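Local coordinates for protein dihydroorotase (Campylobacter jejuni subsp. jejuni, PDB 3PNU) that probably catalyses the reversible cyclisation of N-carbamoyl-L-aspartate to dihydroorotate in pyrimidine biosynthesis, using two zinc ions per subunit, at residues A[256-261]-A[303-308]; A[29-34]-A[54-59]; A[184-189]-A[206-211]. One frame throughout, in Å; residues are numbered along the deposited sequence.

Contact 1 (A[256-261]-A[303-308]); sequences VMFGSD and QKFLSD. With ZN (zinc ion), chain D.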
loop_
_atom_site.group_PDB
_atom_site.type_symbol
_atom_site.label_atom_id
_atom_site.label_comp_id
_atom_site.label_asym_id
_atom_site.label_seq_id
_atom_site.Cartn_x
_atom_site.Cartn_y
_atom_site.Cartn_z
ATOM N N VAL A 256 -5.390 18.725 20.337
ATOM C CA VAL A 256 -5.731 18.113 19.071
ATOM C C VAL A 256 -6.891 18.890 18.447
ATOM O O VAL A 256 -7.813 19.297 19.147
ATOM C CB VAL A 256 -6.068 16.642 19.240
ATOM C CG1 VAL A 256 -6.834 16.131 18.039
ATOM C CG2 VAL A 256 -4.779 15.841 19.465
ATOM N N MET A 257 -6.820 19.110 17.139
ATOM C CA MET A 257 -7.825 19.867 16.404
ATOM C C MET A 257 -8.184 19.096 15.161
ATOM O O MET A 257 -7.354 18.395 14.608
ATOM C CB MET A 257 -7.239 21.204 15.964
ATOM C CG MET A 257 -6.854 22.147 17.090
ATOM S SD MET A 257 -5.716 23.445 16.553
ATOM C CE MET A 257 -4.152 22.583 16.527
ATOM N N PHE A 258 -9.419 19.208 14.701
ATOM C CA PHE A 258 -9.776 18.518 13.489
ATOM C C PHE A 258 -9.211 19.256 12.290
ATOM O O PHE A 258 -9.295 20.480 12.203
ATOM C CB PHE A 258 -11.275 18.370 13.341
ATOM C CG PHE A 258 -11.674 17.908 11.994
ATOM C CD1 PHE A 258 -11.528 16.594 11.642
ATOM C CD2 PHE A 258 -12.174 18.799 11.072
ATOM C CE1 PHE A 258 -11.885 16.160 10.371
ATOM C CE2 PHE A 258 -12.539 18.374 9.809
ATOM C CZ PHE A 258 -12.379 17.052 9.464
ATOM N N GLY A 259 -8.603 18.484 11.397
ATOM C CA GLY A 259 -8.011 18.969 10.146
ATOM C C GLY A 259 -8.268 17.843 9.156
ATOM O O GLY A 259 -7.738 16.749 9.309
ATOM N N SER A 260 -9.079 18.101 8.142
ATOM C CA SER A 260 -9.485 17.041 7.225
ATOM C C SER A 260 -8.427 16.589 6.257
ATOM O O SER A 260 -8.435 15.475 5.817
ATOM C CB SER A 260 -10.647 17.534 6.363
ATOM O OG SER A 260 -10.184 18.548 5.456
ATOM N N ASP A 261 -7.542 17.496 5.908
ATOM C CA ASP A 261 -6.578 17.261 4.838
ATOM C C ASP A 261 -7.364 16.849 3.582
ATOM O O ASP A 261 -6.890 16.034 2.808
ATOM C CB ASP A 261 -5.522 16.211 5.203
ATOM C CG ASP A 261 -4.371 16.151 4.195
ATOM O OD1 ASP A 261 -3.949 17.198 3.626
ATOM O OD2 ASP A 261 -3.865 15.037 3.995
ATOM N N GLN A 303 -17.629 19.005 19.720
ATOM C CA GLN A 303 -17.593 20.466 19.669
ATOM C C GLN A 303 -16.193 20.954 20.012
ATOM O O GLN A 303 -15.755 21.974 19.497
ATOM C CB GLN A 303 -18.658 21.062 20.621
ATOM C CG GLN A 303 -18.663 22.589 20.734
ATOM C CD GLN A 303 -18.877 23.309 19.406
ATOM O OE1 GLN A 303 -19.686 22.899 18.567
ATOM N NE2 GLN A 303 -18.162 24.412 19.227
ATOM N N LYS A 304 -15.503 20.231 20.888
ATOM C CA LYS A 304 -14.120 20.558 21.248
ATOM C C LYS A 304 -13.136 20.262 20.104
ATOM O O LYS A 304 -12.282 21.093 19.753
ATOM C CB LYS A 304 -13.681 19.758 22.471
ATOM C CG LYS A 304 -14.071 20.330 23.848
ATOM C CD LYS A 304 -13.834 19.270 24.927
ATOM C CE LYS A 304 -13.953 19.775 26.355
ATOM N NZ LYS A 304 -12.710 20.473 26.833
ATOM N N PHE A 305 -13.276 19.079 19.528
ATOM C CA PHE A 305 -12.409 18.604 18.467
ATOM C C PHE A 305 -12.534 19.443 17.197
ATOM O O PHE A 305 -11.527 19.762 16.562
ATOM C CB PHE A 305 -12.692 17.109 18.233
ATOM C CG PHE A 305 -11.886 16.482 17.124
ATOM C CD1 PHE A 305 -10.502 16.492 17.161
ATOM C CD2 PHE A 305 -12.522 15.839 16.070
ATOM C CE1 PHE A 305 -9.772 15.913 16.148
ATOM C CE2 PHE A 305 -11.792 15.249 15.065
ATOM C CZ PHE A 305 -10.413 15.286 15.101
ATOM N N LEU A 306 -13.763 19.826 16.849
ATOM C CA LEU A 306 -14.035 20.630 15.661
ATOM C C LEU A 306 -13.908 22.126 15.834
ATOM O O LEU A 306 -13.807 22.853 14.839
ATOM C CB LEU A 306 -15.475 20.403 15.195
ATOM C CG LEU A 306 -15.822 19.387 14.143
ATOM C CD1 LEU A 306 -17.340 19.311 14.047
ATOM C CD2 LEU A 306 -15.200 19.819 12.804
ATOM N N SER A 307 -13.951 22.612 17.070
ATOM C CA SER A 307 -13.947 24.054 17.241
ATOM C C SER A 307 -13.344 24.643 18.498
ATOM O O SER A 307 -12.483 25.518 18.388
ATOM C CB SER A 307 -15.387 24.560 17.129
ATOM O OG SER A 307 -15.433 25.961 16.954
ATOM N N ASP A 308 -13.782 24.198 19.675
ATOM C CA ASP A 308 -13.309 24.830 20.924
ATOM C C ASP A 308 -11.806 24.705 21.186
ATOM O O ASP A 308 -11.201 25.624 21.754
ATOM C CB ASP A 308 -14.081 24.337 22.169
ATOM C CG ASP A 308 -15.595 24.495 22.044
ATOM O OD1 ASP A 308 -16.096 25.000 21.028
ATOM O OD2 ASP A 308 -16.294 24.089 22.984
HETATM ZN ZN ZN D . -2.278 18.530 3.393
HETATM O O HOH W 1 -1.344 16.317 3.577
#
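Phe258, on strand 256-258, meets Phe305 of helix 299-314 through both backbone and ring. Phe258 N donates a bent hydrogen bond to Phe305 O (2.9 Å). From there the Phe258 side chain can be followed outward. Its CB lies over one face of the Phe305 ring, 3.7 Å from the ring centroid and nearer the rim, a CH-pi contact. CG is 4.1 Å from both Phe305 CE2 and Leu306 CD2. Beyond it the two edges part company: CD1 turns to Phe305 CE2 (3.7 Å), while CD2 meets the methyl Leu306 CD2 at 3.6 Å. With CG anti to the backbone N (chi1 169°), the outer part of the ring leads away from helix 303-308, and Ile285 of helix 285-296 packs against the Phe258 side chain. The planes of the Phe258 and Phe305 rings are oblique, at 71°. Val256 CG1 closes in on the edge of the Phe305 ring, touching CE1 at 3.5 Å. Helix 285-296 also sets Leu286 and Leu289 against Leu306. Strand and helix run at 78° to each other, packing an outer helix on a barrel strand whose following loop presents Asp261 OD1 to zinc, as in the TIM-barrel amidohydrolases.

Contact 2 (A[29-34]-A[54-59]); sequences NPLDMH and FCAAVI. With ZN (zinc ion), chain D.
Segments 29-34 and 54-59 run roughly parallel, with hydrogen bonds from Cys55 N to Pro30 O, Asp32 N to Ala56 O (3.2 Å, 172° at the hydrogen) and Val58 N to Asp32 O. Strands 31-35 and 56-59, with helix 40-51 between them, form a beta-alpha-beta unit of the TIM barrel. Asp32 and Ala57 pair at a parallel bridge. On the side of this pair, Phe54 spreads its ring beneath Asp32: Asp32 CB sits over one face, 4.0 Å from the centroid, while Pro30 O comes to the ring edge and Pro30 CB touches Phe54 CD1. Leu306 of helix 299-314 also packs on Phe54. On the other side, Leu31 CD2 reaches Ala56 CB at 3.5 Å and Cys55 SG at 3.7 Å. Farther along, the Met33 chain is bent at chi2 (-59°) and chi3 (-70°), which brings its terminal CE to Val58 CG2. The carboxylate of Asp32 is tied on both oxygens: OD2 is hydrogen-bonded to Ser260 OG, and OD1 takes the amide of His34 from above the carboxylate plane, an Asx turn that fixes the chain where its direction changes. His34, within this bend, has its ND1 hydrogen-bonded to Glu188 OE1 and binds zinc through NE2 at 2.1 Å.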
loop_
_atom_site.group_PDB
_atom_site.type_symbol
_atom_site.label_atom_id
_atom_site.label_comp_id
_atom_site.label_asym_id
_atom_site.label_seq_id
_atom_site.Cartn_x
_atom_site.Cartn_y
_atom_site.Cartn_z
ATOM N N ASN A 29 -19.626 26.926 15.101
ATOM C CA ASN A 29 -18.382 27.400 14.495
ATOM C C ASN A 29 -17.343 26.307 14.172
ATOM O O ASN A 29 -16.206 26.371 14.630
ATOM C CB ASN A 29 -17.741 28.477 15.396
ATOM C CG ASN A 29 -18.568 29.773 15.472
ATOM O OD1 ASN A 29 -19.231 30.163 14.512
ATOM N ND2 ASN A 29 -18.504 30.448 16.616
ATOM N N PRO A 30 -17.737 25.299 13.390
ATOM C CA PRO A 30 -16.790 24.255 13.017
ATOM C C PRO A 30 -15.613 24.807 12.238
ATOM O O PRO A 30 -15.763 25.662 11.358
ATOM C CB PRO A 30 -17.608 23.323 12.110
ATOM C CG PRO A 30 -18.794 24.124 11.689
ATOM C CD PRO A 30 -19.065 25.074 12.805
ATOM N N LEU A 31 -14.440 24.307 12.566
ATOM C CA LEU A 31 -13.244 24.735 11.899
ATOM C C LEU A 31 -12.563 23.556 11.237
ATOM O O LEU A 31 -12.479 22.486 11.821
ATOM C CB LEU A 31 -12.324 25.373 12.932
ATOM C CG LEU A 31 -12.875 26.680 13.508
ATOM C CD1 LEU A 31 -12.172 27.097 14.810
ATOM C CD2 LEU A 31 -12.773 27.768 12.457
ATOM N N ASP A 32 -12.111 23.745 10.001
ATOM C CA ASP A 32 -11.334 22.722 9.317
ATOM C C ASP A 32 -9.929 23.273 9.302
ATOM O O ASP A 32 -9.613 24.154 8.495
ATOM C CB ASP A 32 -11.830 22.419 7.897
ATOM C CG ASP A 32 -10.966 21.327 7.197
ATOM O OD1 ASP A 32 -9.880 20.989 7.721
ATOM O OD2 ASP A 32 -11.363 20.806 6.134
ATOM N N MET A 33 -9.075 22.763 10.193
ATOM C CA MET A 33 -7.696 23.300 10.318
ATOM C C MET A 33 -6.647 22.770 9.337
ATOM O O MET A 33 -5.450 23.038 9.507
ATOM C CB MET A 33 -7.208 23.156 11.758
ATOM C CG MET A 33 -8.168 23.806 12.779
ATOM S SD MET A 33 -8.447 25.581 12.512
ATOM C CE MET A 33 -6.870 26.296 12.972
ATOM N N HIS A 34 -7.079 22.054 8.301
ATOM C CA HIS A 34 -6.144 21.561 7.285
ATOM C C HIS A 34 -6.917 21.269 5.999
ATOM O O HIS A 34 -7.494 20.207 5.872
ATOM C CB HIS A 34 -5.430 20.285 7.784
ATOM C CG HIS A 34 -4.308 19.837 6.904
ATOM N ND1 HIS A 34 -3.000 19.774 7.339
ATOM C CD2 HIS A 34 -4.290 19.450 5.602
ATOM C CE1 HIS A 34 -2.231 19.349 6.350
ATOM N NE2 HIS A 34 -2.987 19.149 5.284
ATOM N N PHE A 54 -18.359 24.855 7.068
ATOM C CA PHE A 54 -17.397 25.419 8.028
ATOM C C PHE A 54 -17.410 26.938 8.054
ATOM O O PHE A 54 -17.695 27.572 7.054
ATOM C CB PHE A 54 -15.975 24.879 7.733
ATOM C CG PHE A 54 -15.834 23.408 8.006
ATOM C CD1 PHE A 54 -15.398 22.959 9.239
ATOM C CD2 PHE A 54 -16.185 22.472 7.048
ATOM C CE1 PHE A 54 -15.297 21.593 9.514
ATOM C CE2 PHE A 54 -16.081 21.103 7.310
ATOM C CZ PHE A 54 -15.637 20.667 8.542
ATOM N N CYS A 55 -17.116 27.517 9.214
ATOM C CA CYS A 55 -17.062 28.978 9.327
ATOM C C CYS A 55 -15.688 29.492 8.924
ATOM O O CYS A 55 -15.535 30.680 8.601
ATOM C CB CYS A 55 -17.413 29.457 10.738
ATOM S SG CYS A 55 -16.268 28.995 12.019
ATOM N N ALA A 56 -14.696 28.594 8.939
ATOM C CA ALA A 56 -13.316 28.933 8.570
ATOM C C ALA A 56 -12.465 27.671 8.329
ATOM O O ALA A 56 -12.793 26.583 8.802
ATOM C CB ALA A 56 -12.660 29.819 9.670
ATOM N N ALA A 57 -11.365 27.830 7.602
ATOM C CA ALA A 57 -10.483 26.697 7.322
ATOM C C ALA A 57 -9.074 27.158 7.047
ATOM O O ALA A 57 -8.879 28.198 6.422
ATOM C CB ALA A 57 -11.009 25.910 6.148
ATOM N N VAL A 58 -8.084 26.413 7.548
ATOM C CA VAL A 58 -6.698 26.730 7.242
ATOM C C VAL A 58 -6.513 26.255 5.801
ATOM O O VAL A 58 -6.783 25.089 5.497
ATOM C CB VAL A 58 -5.686 26.031 8.166
ATOM C CG1 VAL A 58 -4.280 26.385 7.732
ATOM C CG2 VAL A 58 -5.904 26.425 9.623
ATOM N N ILE A 59 -6.079 27.167 4.926
ATOM C CA ILE A 59 -5.901 26.895 3.496
ATOM C C ILE A 59 -4.432 26.631 3.229
ATOM O O ILE A 59 -3.582 27.529 3.412
ATOM C CB ILE A 59 -6.359 28.103 2.642
ATOM C CG1 ILE A 59 -7.736 28.605 3.117
ATOM C CG2 ILE A 59 -6.354 27.762 1.120
ATOM C CD1 ILE A 59 -8.801 27.549 3.148
HETATM ZN ZN ZN D . -2.278 18.530 3.393
HETATM O O HOH W 1 -1.344 16.317 3.577
#

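Contact 3 (A[184-189]-A[206-211]); sequences KIVMEH and YATITL. With ZN (zinc ion), chain C.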
loop_
_atom_site.group_PDB
_atom_site.type_symbol
_atom_site.label_atom_id
_atom_site.label_comp_id
_atom_site.label_asym_id
_atom_site.label_seq_id
_atom_site.Cartn_x
_atom_site.Cartn_y
_atom_site.Cartn_z
ATOM N N LYS A 184 4.797 27.680 18.414
ATOM C CA LYS A 184 3.736 26.700 18.333
ATOM C C LYS A 184 4.046 25.860 17.115
ATOM O O LYS A 184 4.215 26.384 16.005
ATOM C CB LYS A 184 2.354 27.337 18.202
ATOM C CG LYS A 184 1.864 27.930 19.487
ATOM C CD LYS A 184 0.504 28.591 19.298
ATOM C CE LYS A 184 0.123 29.339 20.543
ATOM N NZ LYS A 184 -0.891 30.359 20.232
ATOM N N ILE A 185 4.140 24.557 17.332
ATOM C CA ILE A 185 4.457 23.628 16.279
ATOM C C ILE A 185 3.298 22.659 16.160
ATOM O O ILE A 185 3.027 21.885 17.086
ATOM C CB ILE A 185 5.761 22.866 16.581
ATOM C CG1 ILE A 185 6.921 23.848 16.806
ATOM C CG2 ILE A 185 6.083 21.914 15.465
ATOM C CD1 ILE A 185 8.254 23.203 17.223
ATOM N N VAL A 186 2.607 22.709 15.029
ATOM C CA VAL A 186 1.463 21.831 14.816
ATOM C C VAL A 186 1.847 20.667 13.913
ATOM O O VAL A 186 2.209 20.854 12.754
ATOM C CB VAL A 186 0.252 22.587 14.221
ATOM C CG1 VAL A 186 -0.978 21.666 14.145
ATOM C CG2 VAL A 186 -0.054 23.800 15.071
ATOM N N MET A 187 1.801 19.468 14.490
ATOM C CA MET A 187 2.074 18.240 13.770
ATOM C C MET A 187 0.805 17.932 12.963
ATOM O O MET A 187 -0.170 17.415 13.508
ATOM C CB MET A 187 2.366 17.108 14.769
ATOM C CG MET A 187 3.543 17.398 15.715
ATOM S SD MET A 187 4.022 16.024 16.784
ATOM C CE MET A 187 2.521 15.769 17.713
ATOM N N GLU A 188 0.796 18.278 11.679
ATOM C CA GLU A 188 -0.390 18.041 10.842
ATOM C C GLU A 188 -0.685 16.592 10.595
ATOM O O GLU A 188 0.213 15.743 10.634
ATOM C CB GLU A 188 -0.255 18.748 9.499
ATOM C CG GLU A 188 -0.236 20.262 9.627
ATOM C CD GLU A 188 -1.547 20.830 10.189
ATOM O OE1 GLU A 188 -2.631 20.175 10.078
ATOM O OE2 GLU A 188 -1.479 21.946 10.731
ATOM N N HIS A 189 -1.962 16.317 10.311
ATOM C CA HIS A 189 -2.473 14.959 10.070
ATOM C C HIS A 189 -1.639 13.836 10.686
ATOM O O HIS A 189 -1.008 13.056 9.982
ATOM C CB HIS A 189 -2.670 14.699 8.588
ATOM C CG HIS A 189 -1.535 15.146 7.728
ATOM N ND1 HIS A 189 -0.242 14.720 7.919
ATOM C CD2 HIS A 189 -1.511 15.948 6.635
ATOM C CE1 HIS A 189 0.540 15.275 7.006
ATOM N NE2 HIS A 189 -0.210 16.010 6.206
ATOM N N TYR A 206 1.332 20.602 19.131
ATOM C CA TYR A 206 -0.090 20.483 18.918
ATOM C C TYR A 206 -0.266 19.544 17.739
ATOM O O TYR A 206 0.719 19.120 17.144
ATOM C CB TYR A 206 -0.705 21.858 18.611
ATOM C CG TYR A 206 -0.542 22.869 19.739
ATOM C CD1 TYR A 206 -1.482 22.963 20.750
ATOM C CD2 TYR A 206 0.550 23.715 19.790
ATOM C CE1 TYR A 206 -1.335 23.857 21.776
ATOM C CE2 TYR A 206 0.692 24.637 20.816
ATOM C CZ TYR A 206 -0.250 24.694 21.802
ATOM O OH TYR A 206 -0.123 25.590 22.833
ATOM N N ALA A 207 -1.509 19.220 17.388
ATOM C CA ALA A 207 -1.739 18.327 16.258
ATOM C C ALA A 207 -3.117 18.461 15.633
ATOM O O ALA A 207 -4.070 18.918 16.271
ATOM C CB ALA A 207 -1.506 16.873 16.695
ATOM N N THR A 208 -3.215 18.073 14.367
ATOM C CA THR A 208 -4.490 18.023 13.693
ATOM C C THR A 208 -4.679 16.560 13.309
ATOM O O THR A 208 -3.698 15.856 13.078
ATOM C CB THR A 208 -4.582 18.924 12.455
ATOM O OG1 THR A 208 -3.705 18.460 11.421
ATOM C CG2 THR A 208 -4.260 20.374 12.797
ATOM N N ILE A 209 -5.926 16.100 13.287
ATOM C CA ILE A 209 -6.261 14.736 12.879
ATOM C C ILE A 209 -7.374 14.761 11.810
ATOM O O ILE A 209 -8.314 15.572 11.891
ATOM C CB ILE A 209 -6.737 13.877 14.043
ATOM C CG1 ILE A 209 -5.664 13.784 15.116
ATOM C CG2 ILE A 209 -7.057 12.495 13.539
ATOM C CD1 ILE A 209 -6.095 13.009 16.324
ATOM N N THR A 210 -7.254 13.878 10.816
ATOM C CA THR A 210 -8.207 13.812 9.717
ATOM C C THR A 210 -9.378 12.918 10.022
ATOM O O THR A 210 -9.405 12.160 11.004
ATOM C CB THR A 210 -7.577 13.204 8.436
ATOM O OG1 THR A 210 -7.334 11.811 8.652
ATOM C CG2 THR A 210 -6.305 13.917 8.060
ATOM N N LEU A 211 -10.355 12.973 9.140
ATOM C CA LEU A 211 -11.489 12.123 9.307
ATOM C C LEU A 211 -11.103 10.695 8.975
ATOM O O LEU A 211 -11.317 9.794 9.776
ATOM C CB LEU A 211 -12.625 12.593 8.416
ATOM C CG LEU A 211 -13.859 11.691 8.400
ATOM C CD1 LEU A 211 -14.283 11.361 9.798
ATOM C CD2 LEU A 211 -14.973 12.360 7.586
HETATM ZN ZN ZN C . 0.317 17.007 4.502
HETATM O O HOH W 1 -1.344 16.317 3.577
#
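Val186 and Met187 pair with Tyr206 and Ala207 in two parallel bridges, joining strands 185-187 and 205-209 of the barrel; helix 193-201 links them as a beta-alpha-beta unit. Three backbone hydrogen bonds carry the pairing. Tyr206 N donates to Ile185 O and Met187 N to Tyr206 O, both at 2.9 Å, so that Tyr206 is gripped through both its amide and its carbonyl. Thr208 N then reaches Met187 O at 3.2 Å, and Ala207 CA makes a CA-H...O contact with the same oxygen.

Apolar contacts flank this ladder. On the side of Val186 and Tyr206, Val186 CG2 rests on Tyr206 CB, and its other methyl, CG1, touches Thr208 CG2 at 3.8 Å, the two side chains crossing at about a right angle. Lys184 crosses the Tyr206 ring obliquely, its CG 3.7 Å from CE2, before NZ bonds Ile313 O on helix 299-314. Across the sheet, Met187 CE approaches Ala207 CB, and Tyr173 of helix 170-179 also packs against Met187.

Polar side-chain bonds gather around Thr208. Its hydroxyl stands between backbone N and carbonyl carbon (chi1 67°), which points it at residues 188 and 189. There OG1 accepts from His189 N at 3.0 Å, angle 143°, and donates to Glu188 OE1, though the modelled separation of that second pair is too short to be reliable. The Glu188 chain is bent at chi2 (-64°), bringing OE1 to the Thr208 hydroxyl; OE1 is shared with a histidine of the other zinc.

The metal ligand is His189. Glu188 CB lies over the centre of its ring and Thr210 CG2 touches His189 CB, while His189 NE2 binds zinc at 2.0 Å.

How the contacts relate
All three contacts belong to one barrel and meet at its binuclear zinc centre. Contacts 1 and 2 supply Asp261 and His34 to one zinc, where His36 and the carboxylated Lys116 also bind; contact 3 supplies His189 to the other, with His155 and the same Lys116. Water 1 lies 2.4 Å from the first zinc and 2.0 Å from the second. Strand 256-258 adjoins 205-209, with Met257 N bonded to Ala207 O (2.9 Å) and Gly259 N to Ile209 O (3.0 Å). Contact 2 is tied to contact 1 by Ser260 OG to Asp32 OD2 (2.6 Å), and to contact 3 by His34 ND1 to Glu188 OE1 (2.8 Å), a second-shell link that would fix the rotation of the His34 ring.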